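Local coordinates for single-strand DNA-binding protein (Agrobacterium tumefaciens, PDB 3BTP) that binds single-stranded DNA regardless of its nucleotide sequence and mediates nuclear uptake of the transferred T-DNA strand during plant transformation by the bacterium, at residues A[194-197]-A[198-202]; A[138-142]-A[143-147]; A[405-409]-A[410-414]. All coordinates share one frame; numbering follows the deposited sequence.

Along the chain the order is contact 2, contact 1, contact 3. The first two are neighbours: residues 138-147 run from the loop after strand 127-132 through the short helix 142-147, which precedes strand 149-153 of the same four-stranded antiparallel sheet, and residues 194-202 form the middle of the long helix 186-206. Their centres lie about 19 Å apart, and Y152 of strand 149-153 meets W199 of contact 1. Contact 3 leads from strand 405-407 of the eight-stranded antiparallel barrel into helix 409-415, on the opposite side of the chain's centre, about 47 Å from contact 1 and about 57 Å from contact 2, centre to centre. Contacts 2 and 3 each include the N-cap of a helix.

Contact 1 (A[194-197]-A[198-202]); sequences YKLE and VWNRA
The carbonyl oxygen of K195 receives the shortest hydrogen bond here, from the backbone N of W199 at 2.8 Å. One residue on, the N of N200 reaches the O of L196 at 2.9 Å, and the N of R201 the O of E197 at 3.1 Å. At Y194 the same i to i+4 pattern is only weakly kept, by the N of V198. The O of L196 also lies beside the side chain of N200, whose CB is 3.2 Å from it; the amide OD1 then turns toward the leucine, 3.8 Å from its CG, where it makes a van der Waals contact. These bonds belong to the interior of helix 186-206. Y194 and V198, both partly exposed, meet one turn apart beside loop residues L171, P172 and I169. With CG of Y194 anti to the backbone N (chi1 178°), the ring swings toward the following turn, and its CE2 comes 3.8 Å from CG2 of V198. The branched valine suits this spot because it offers an apolar methyl to the aromatic ring. The indole of the buried W199 leads away from the segment beyond CB, its ring meeting F166 edge-to-face and its NE1 donating to the O of T211, as suits a large ring with one polar atom to satisfy. K195, likewise buried, extends its chain to a salt bridge with E167. On the exposed side, R201 bends at chi2 and chi3 and folds back along the helix, so that the O of E197 lies off one guanidinium face, toward its rim. The opposite charges of this i, i+4 pair stay separated, with OE1 of E197 5.3 Å from NH2 of R201, and would at most attract each other weakly.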
loop_
_atom_site.group_PDB
_atom_site.type_symbol
_atom_site.label_atom_id
_atom_site.label_comp_id
_atom_site.label_asym_id
_atom_site.label_seq_id
_atom_site.Cartn_x
_atom_site.Cartn_y
_atom_site.Cartn_z
ATOM N N TYR A 194 4.037 2.340 24.628
ATOM C CA TYR A 194 4.954 2.884 23.593
ATOM C C TYR A 194 4.230 3.776 22.545
ATOM O O TYR A 194 4.662 4.907 22.253
ATOM C CB TYR A 194 5.767 1.790 22.870
ATOM C CG TYR A 194 6.639 2.438 21.783
ATOM C CD1 TYR A 194 7.915 2.922 22.080
ATOM C CD2 TYR A 194 6.133 2.652 20.481
ATOM C CE1 TYR A 194 8.736 3.544 21.074
ATOM C CE2 TYR A 194 6.911 3.273 19.469
ATOM C CZ TYR A 194 8.198 3.725 19.777
ATOM O OH TYR A 194 8.942 4.343 18.790
ATOM N N LYS A 195 3.158 3.247 21.928
ATOM C CA LYS A 195 2.391 4.044 20.920
ATOM C C LYS A 195 1.715 5.296 21.536
ATOM O O LYS A 195 1.632 6.338 20.884
ATOM C CB LYS A 195 1.379 3.149 20.164
ATOM C CG LYS A 195 2.011 1.964 19.394
ATOM C CD LYS A 195 0.972 1.229 18.548
ATOM C CE LYS A 195 1.509 -0.041 18.051
ATOM N NZ LYS A 195 0.768 -0.549 16.852
ATOM N N LEU A 196 1.212 5.170 22.780
ATOM C CA LEU A 196 0.600 6.307 23.536
ATOM C C LEU A 196 1.547 7.503 23.645
ATOM O O LEU A 196 1.126 8.654 23.442
ATOM C CB LEU A 196 0.079 5.867 24.925
ATOM C CG LEU A 196 -0.706 6.876 25.775
ATOM C CD1 LEU A 196 -2.062 7.252 25.086
ATOM C CD2 LEU A 196 -0.940 6.411 27.256
ATOM N N GLU A 197 2.844 7.261 23.852
ATOM C CA GLU A 197 3.765 8.404 23.938
ATOM C C GLU A 197 4.070 9.046 22.596
ATOM O O GLU A 197 4.212 10.212 22.499
ATOM C CB GLU A 197 5.071 8.029 24.589
ATOM C CG GLU A 197 5.038 6.837 25.448
ATOM C CD GLU A 197 6.214 6.860 26.406
ATOM O OE1 GLU A 197 7.390 6.783 25.901
ATOM O OE2 GLU A 197 5.943 7.013 27.643
ATOM N N VAL A 198 4.199 8.255 21.544
ATOM C CA VAL A 198 4.333 8.796 20.199
ATOM C C VAL A 198 3.080 9.596 19.874
ATOM O O VAL A 198 3.162 10.723 19.411
ATOM C CB VAL A 198 4.582 7.655 19.215
ATOM C CG1 VAL A 198 4.748 8.181 17.813
ATOM C CG2 VAL A 198 5.856 6.923 19.693
ATOM N N TRP A 199 1.925 9.008 20.149
ATOM C CA TRP A 199 0.640 9.607 19.797
ATOM C C TRP A 199 0.464 10.956 20.502
ATOM O O TRP A 199 0.158 11.967 19.865
ATOM C CB TRP A 199 -0.432 8.615 20.291
ATOM C CG TRP A 199 -1.831 9.094 20.212
ATOM C CD1 TRP A 199 -2.608 9.577 21.241
ATOM C CD2 TRP A 199 -2.667 9.081 19.042
ATOM N NE1 TRP A 199 -3.845 9.877 20.780
ATOM C CE2 TRP A 199 -3.924 9.582 19.437
ATOM C CE3 TRP A 199 -2.489 8.633 17.719
ATOM C CZ2 TRP A 199 -5.008 9.649 18.556
ATOM C CZ3 TRP A 199 -3.560 8.744 16.821
ATOM C CH2 TRP A 199 -4.802 9.224 17.251
ATOM N N ASN A 200 0.627 10.953 21.831
ATOM C CA ASN A 200 0.599 12.173 22.695
ATOM C C ASN A 200 1.557 13.282 22.303
ATOM O O ASN A 200 1.188 14.479 22.215
ATOM C CB ASN A 200 0.799 11.775 24.149
ATOM C CG ASN A 200 -0.460 11.234 24.734
ATOM O OD1 ASN A 200 -0.465 10.663 25.824
ATOM N ND2 ASN A 200 -1.579 11.417 23.998
ATOM N N ARG A 201 2.783 12.894 22.023
ATOM C CA ARG A 201 3.777 13.870 21.550
ATOM C C ARG A 201 3.406 14.411 20.158
ATOM O O ARG A 201 3.566 15.592 19.901
ATOM C CB ARG A 201 5.191 13.258 21.578
ATOM C CG ARG A 201 6.344 14.133 21.019
ATOM C CD ARG A 201 7.470 13.256 20.387
ATOM N NE ARG A 201 7.870 12.164 21.279
ATOM C CZ ARG A 201 8.188 10.908 20.923
ATOM N NH1 ARG A 201 8.212 10.489 19.645
ATOM N NH2 ARG A 201 8.483 10.041 21.886
ATOM N N ALA A 202 2.941 13.561 19.257
ATOM C CA ALA A 202 2.466 14.034 17.946
ATOM C C ALA A 202 1.249 15.011 18.048
ATOM O O ALA A 202 1.196 16.001 17.360
ATOM C CB ALA A 202 2.175 12.817 16.986
#

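Contact 2 (A[138-142]-A[143-147])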
loop_
_atom_site.group_PDB
_atom_site.type_symbol
_atom_site.label_atom_id
_atom_site.label_comp_id
_atom_site.label_asym_id
_atom_site.label_seq_id
_atom_site.Cartn_x
_atom_site.Cartn_y
_atom_site.Cartn_z
ATOM N N HIS A 138 -10.677 29.052 13.543
ATOM C CA HIS A 138 -10.616 29.196 14.995
ATOM C C HIS A 138 -9.813 28.013 15.501
ATOM O O HIS A 138 -9.535 27.040 14.745
ATOM C CB HIS A 138 -12.011 29.104 15.598
ATOM C CG HIS A 138 -12.756 27.872 15.154
ATOM N ND1 HIS A 138 -12.946 26.773 15.972
ATOM C CD2 HIS A 138 -13.262 27.533 13.944
ATOM C CE1 HIS A 138 -13.596 25.835 15.296
ATOM N NE2 HIS A 138 -13.807 26.277 14.064
ATOM N N LEU A 139 -9.509 28.075 16.786
ATOM C CA LEU A 139 -8.750 27.085 17.435
ATOM C C LEU A 139 -9.737 26.099 18.083
ATOM O O LEU A 139 -10.364 26.421 19.077
ATOM C CB LEU A 139 -7.741 27.728 18.422
ATOM C CG LEU A 139 -6.691 28.711 17.755
ATOM C CD1 LEU A 139 -6.999 30.272 17.918
ATOM C CD2 LEU A 139 -5.212 28.434 18.201
ATOM N N PRO A 140 -9.896 24.872 17.491
ATOM C CA PRO A 140 -11.013 24.032 17.988
ATOM C C PRO A 140 -10.762 23.641 19.449
ATOM O O PRO A 140 -9.642 23.546 19.841
ATOM C CB PRO A 140 -11.007 22.827 17.050
ATOM C CG PRO A 140 -10.220 23.220 15.909
ATOM C CD PRO A 140 -9.148 24.187 16.423
ATOM N N THR A 141 -11.816 23.511 20.240
ATOM C CA THR A 141 -11.695 23.070 21.634
ATOM C C THR A 141 -11.515 21.565 21.641
ATOM O O THR A 141 -11.608 20.903 20.572
ATOM C CB THR A 141 -12.969 23.454 22.496
ATOM O OG1 THR A 141 -14.148 22.967 21.842
ATOM C CG2 THR A 141 -13.095 24.979 22.672
ATOM N N LYS A 142 -11.325 21.012 22.833
ATOM C CA LYS A 142 -10.968 19.594 22.971
ATOM C C LYS A 142 -12.206 18.817 22.610
ATOM O O LYS A 142 -12.103 17.769 21.945
ATOM C CB LYS A 142 -10.362 19.257 24.348
ATOM C CG LYS A 142 -11.225 18.548 25.332
ATOM C CD LYS A 142 -10.512 17.460 26.141
ATOM C CE LYS A 142 -9.108 17.829 26.504
ATOM N NZ LYS A 142 -8.626 16.756 27.448
ATOM N N ALA A 143 -13.371 19.407 22.929
ATOM C CA ALA A 143 -14.681 18.829 22.592
ATOM C C ALA A 143 -14.904 18.710 21.064
ATOM O O ALA A 143 -15.367 17.679 20.546
ATOM C CB ALA A 143 -15.829 19.685 23.236
ATOM N N GLU A 144 -14.656 19.818 20.373
ATOM C CA GLU A 144 -14.721 19.819 18.930
ATOM C C GLU A 144 -13.760 18.762 18.292
ATOM O O GLU A 144 -14.178 17.920 17.484
ATOM C CB GLU A 144 -14.472 21.226 18.378
ATOM C CG GLU A 144 -14.723 21.157 16.842
ATOM C CD GLU A 144 -14.526 22.457 16.076
ATOM O OE1 GLU A 144 -14.564 23.596 16.678
ATOM O OE2 GLU A 144 -14.379 22.291 14.839
ATOM N N PHE A 145 -12.499 18.789 18.698
ATOM C CA PHE A 145 -11.504 17.738 18.327
ATOM C C PHE A 145 -12.031 16.329 18.594
ATOM O O PHE A 145 -11.977 15.479 17.700
ATOM C CB PHE A 145 -10.155 17.944 19.035
ATOM C CG PHE A 145 -9.279 19.059 18.445
ATOM C CD1 PHE A 145 -8.934 19.055 17.077
ATOM C CD2 PHE A 145 -8.696 20.052 19.291
ATOM C CE1 PHE A 145 -8.107 19.983 16.558
ATOM C CE2 PHE A 145 -7.841 21.065 18.778
ATOM C CZ PHE A 145 -7.547 21.042 17.384
ATOM N N ASN A 146 -12.539 16.058 19.804
ATOM C CA ASN A 146 -13.079 14.739 20.159
ATOM C C ASN A 146 -14.401 14.316 19.564
ATOM O O ASN A 146 -14.757 13.122 19.653
ATOM C CB ASN A 146 -13.095 14.511 21.664
ATOM C CG ASN A 146 -11.661 14.263 22.246
ATOM O OD1 ASN A 146 -11.391 14.611 23.387
ATOM N ND2 ASN A 146 -10.751 13.695 21.433
ATOM N N ALA A 147 -15.140 15.251 18.973
ATOM C CA ALA A 147 -16.462 15.006 18.347
ATOM C C ALA A 147 -16.345 14.834 16.856
ATOM O O ALA A 147 -17.254 14.286 16.225
ATOM C CB ALA A 147 -17.400 16.202 18.587
#
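P140 lies over one face of the F145 ring, its CB 3.9 Å from the ring centroid and only 10° off the normal. This is a CH-pi contact made face-on, for which proline is well suited: its ring is compact and rigid, with C-H groups that can lie close over an aromatic face. The pyrrolidine extends the contact toward the far end of the phenylalanine, where CD of P140 is 3.7 Å from CZ of F145. A first torsion of -77° places CG of F145 anti to its own carbonyl carbon and turns the ring back toward the residues before the helix. CB of P140 also comes near the side chain of E144, 4.1 Å from its CG, though the carboxylate beyond is doubtfully placed. P140 stands just before T141, which holds the N-cap position, while E144 and F145 lie in the first turn of helix 142-147. The O of T141 accepts from the N of F145 at 3.0 Å, and the O of K142 accepts from the N of N146 at 2.8 Å. The first of these bonds sets the backbone of F145 one turn past the cap, from where the side-chain torsions carry the ring back to P140. Further out, strand 117-124 provides the ground on which the pair rests: L119 touches both P140 and F145, and Y117 touches F145. Loop residues I208 and T209 border the same aromatic ring, while the O of F145 accepts from NH1 of R150.

Contact 3 (A[405-409]-A[410-414]); sequences RYMSP and SRLEY
M407, the last residue of strand 405-407, packs against L412 in the first turn of helix 409-415, a strand-to-helix junction leaving the barrel, with S408 as N-cap of the helix. This is the tight part. The thioether crosses the leucine at about a right angle, with SD of M407 3.6 Å from CA of L412 and 3.8 Å from its CB. A chi1 of 66° sets CG of M407 between its backbone N and carbonyl carbon, turning the flexible, unbranched chain toward the helix. L412 continues inward to V398 of strand 396-399 and to F420 of helix 417-427, as befits a buried leucine. P409 supports the same side, touching V396 and F420; a proline fits the first turn of a helix, where no i-4 carbonyl awaits its nitrogen.

The other side is looser and more polar. There the exposed R411 leaves only the root of its side chain in the contact, CG lying 3.8 Å from SD of M407, while the bent chain carries the guanidinium away. Backbone bonds open the helix: the O of S408 takes the N of L412 at 3.1 Å and the O of P409 takes the N of E413 at 2.7 Å. Serine suits the N-cap because its short side chain can replace a missing carbonyl: OG of S408 accepts from the N of R411 at 3.1 Å, with an N-H...O angle of 160°.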
loop_
_atom_site.group_PDB
_atom_site.type_symbol
_atom_site.label_atom_id
_atom_site.label_comp_id
_atom_site.label_asym_id
_atom_site.label_seq_id
_atom_site.Cartn_x
_atom_site.Cartn_y
_atom_site.Cartn_z
ATOM N N ARG A 405 10.061 -11.987 -18.645
ATOM C CA ARG A 405 11.343 -12.309 -18.143
ATOM C C ARG A 405 12.012 -11.116 -17.452
ATOM O O ARG A 405 12.041 -10.056 -18.009
ATOM C CB ARG A 405 12.221 -12.700 -19.347
ATOM C CG ARG A 405 13.661 -13.068 -18.901
ATOM C CD ARG A 405 14.403 -13.758 -20.091
ATOM N NE ARG A 405 13.964 -15.150 -20.276
ATOM C CZ ARG A 405 14.467 -15.949 -21.232
ATOM N NH1 ARG A 405 15.382 -15.476 -22.039
ATOM N NH2 ARG A 405 14.080 -17.195 -21.368
ATOM N N TYR A 406 12.652 -11.367 -16.328
ATOM C CA TYR A 406 13.644 -10.452 -15.708
ATOM C C TYR A 406 15.092 -10.791 -15.975
ATOM O O TYR A 406 15.501 -11.961 -15.997
ATOM C CB TYR A 406 13.469 -10.346 -14.177
ATOM C CG TYR A 406 12.230 -9.563 -13.752
ATOM C CD1 TYR A 406 11.119 -10.238 -13.248
ATOM C CD2 TYR A 406 12.224 -8.136 -13.760
ATOM C CE1 TYR A 406 9.967 -9.527 -12.770
ATOM C CE2 TYR A 406 11.085 -7.371 -13.302
ATOM C CZ TYR A 406 9.952 -8.117 -12.837
ATOM O OH TYR A 406 8.816 -7.490 -12.409
ATOM N N MET A 407 15.870 -9.733 -16.152
ATOM C CA MET A 407 17.300 -9.853 -16.396
ATOM C C MET A 407 18.008 -8.646 -15.791
ATOM O O MET A 407 17.385 -7.641 -15.462
ATOM C CB MET A 407 17.588 -9.983 -17.925
ATOM C CG MET A 407 17.267 -8.781 -18.783
ATOM S SD MET A 407 17.189 -8.995 -20.571
ATOM C CE MET A 407 15.531 -9.681 -20.732
ATOM N N SER A 408 19.312 -8.742 -15.626
ATOM C CA SER A 408 20.113 -7.545 -15.323
ATOM C C SER A 408 19.939 -6.413 -16.334
ATOM O O SER A 408 19.607 -6.599 -17.502
ATOM C CB SER A 408 21.627 -7.894 -15.166
ATOM O OG SER A 408 22.161 -8.097 -16.463
ATOM N N PRO A 409 20.176 -5.191 -15.875
ATOM C CA PRO A 409 20.165 -4.035 -16.781
ATOM C C PRO A 409 21.202 -4.075 -17.925
ATOM O O PRO A 409 20.853 -3.689 -19.062
ATOM C CB PRO A 409 20.427 -2.832 -15.818
ATOM C CG PRO A 409 20.095 -3.394 -14.443
ATOM C CD PRO A 409 20.401 -4.820 -14.462
ATOM N N SER A 410 22.433 -4.544 -17.650
ATOM C CA SER A 410 23.416 -4.757 -18.770
ATOM C C SER A 410 22.951 -5.754 -19.800
ATOM O O SER A 410 22.949 -5.462 -20.983
ATOM C CB SER A 410 24.863 -5.016 -18.281
ATOM O OG SER A 410 24.991 -6.278 -17.616
ATOM N N ARG A 411 22.476 -6.902 -19.359
ATOM C CA ARG A 411 21.839 -7.886 -20.301
ATOM C C ARG A 411 20.739 -7.313 -21.163
ATOM O O ARG A 411 20.657 -7.628 -22.350
ATOM C CB ARG A 411 21.348 -9.103 -19.545
ATOM C CG ARG A 411 20.777 -10.222 -20.454
ATOM C CD ARG A 411 21.766 -10.654 -21.568
ATOM N NE ARG A 411 22.977 -11.257 -20.996
ATOM C CZ ARG A 411 24.026 -11.683 -21.723
ATOM N NH1 ARG A 411 24.025 -11.583 -23.105
ATOM N NH2 ARG A 411 25.095 -12.176 -21.078
ATOM N N LEU A 412 19.904 -6.427 -20.593
ATOM C CA LEU A 412 18.798 -5.851 -21.351
ATOM C C LEU A 412 19.326 -4.761 -22.253
ATOM O O LEU A 412 18.930 -4.643 -23.411
ATOM C CB LEU A 412 17.676 -5.271 -20.413
ATOM C CG LEU A 412 16.513 -4.632 -21.212
ATOM C CD1 LEU A 412 15.817 -5.641 -22.095
ATOM C CD2 LEU A 412 15.459 -3.920 -20.324
ATOM N N GLU A 413 20.183 -3.909 -21.716
ATOM C CA GLU A 413 20.860 -2.951 -22.575
ATOM C C GLU A 413 21.476 -3.614 -23.828
ATOM O O GLU A 413 21.286 -3.132 -24.961
ATOM C CB GLU A 413 21.958 -2.234 -21.804
ATOM C CG GLU A 413 22.147 -0.861 -22.372
ATOM C CD GLU A 413 23.570 -0.379 -22.317
ATOM O OE1 GLU A 413 24.413 -0.872 -21.511
ATOM O OE2 GLU A 413 23.858 0.522 -23.109
ATOM N N TYR A 414 22.212 -4.717 -23.592
ATOM C CA TYR A 414 22.815 -5.482 -24.636
ATOM C C TYR A 414 21.761 -6.074 -25.552
ATOM O O TYR A 414 21.808 -5.855 -26.743
ATOM C CB TYR A 414 23.679 -6.593 -24.071
ATOM C CG TYR A 414 24.420 -7.353 -25.129
ATOM C CD1 TYR A 414 25.534 -6.785 -25.775
ATOM C CD2 TYR A 414 24.030 -8.652 -25.499
ATOM C CE1 TYR A 414 26.219 -7.483 -26.773
ATOM C CE2 TYR A 414 24.711 -9.370 -26.527
ATOM C CZ TYR A 414 25.795 -8.770 -27.128
ATOM O OH TYR A 414 26.490 -9.441 -28.119
#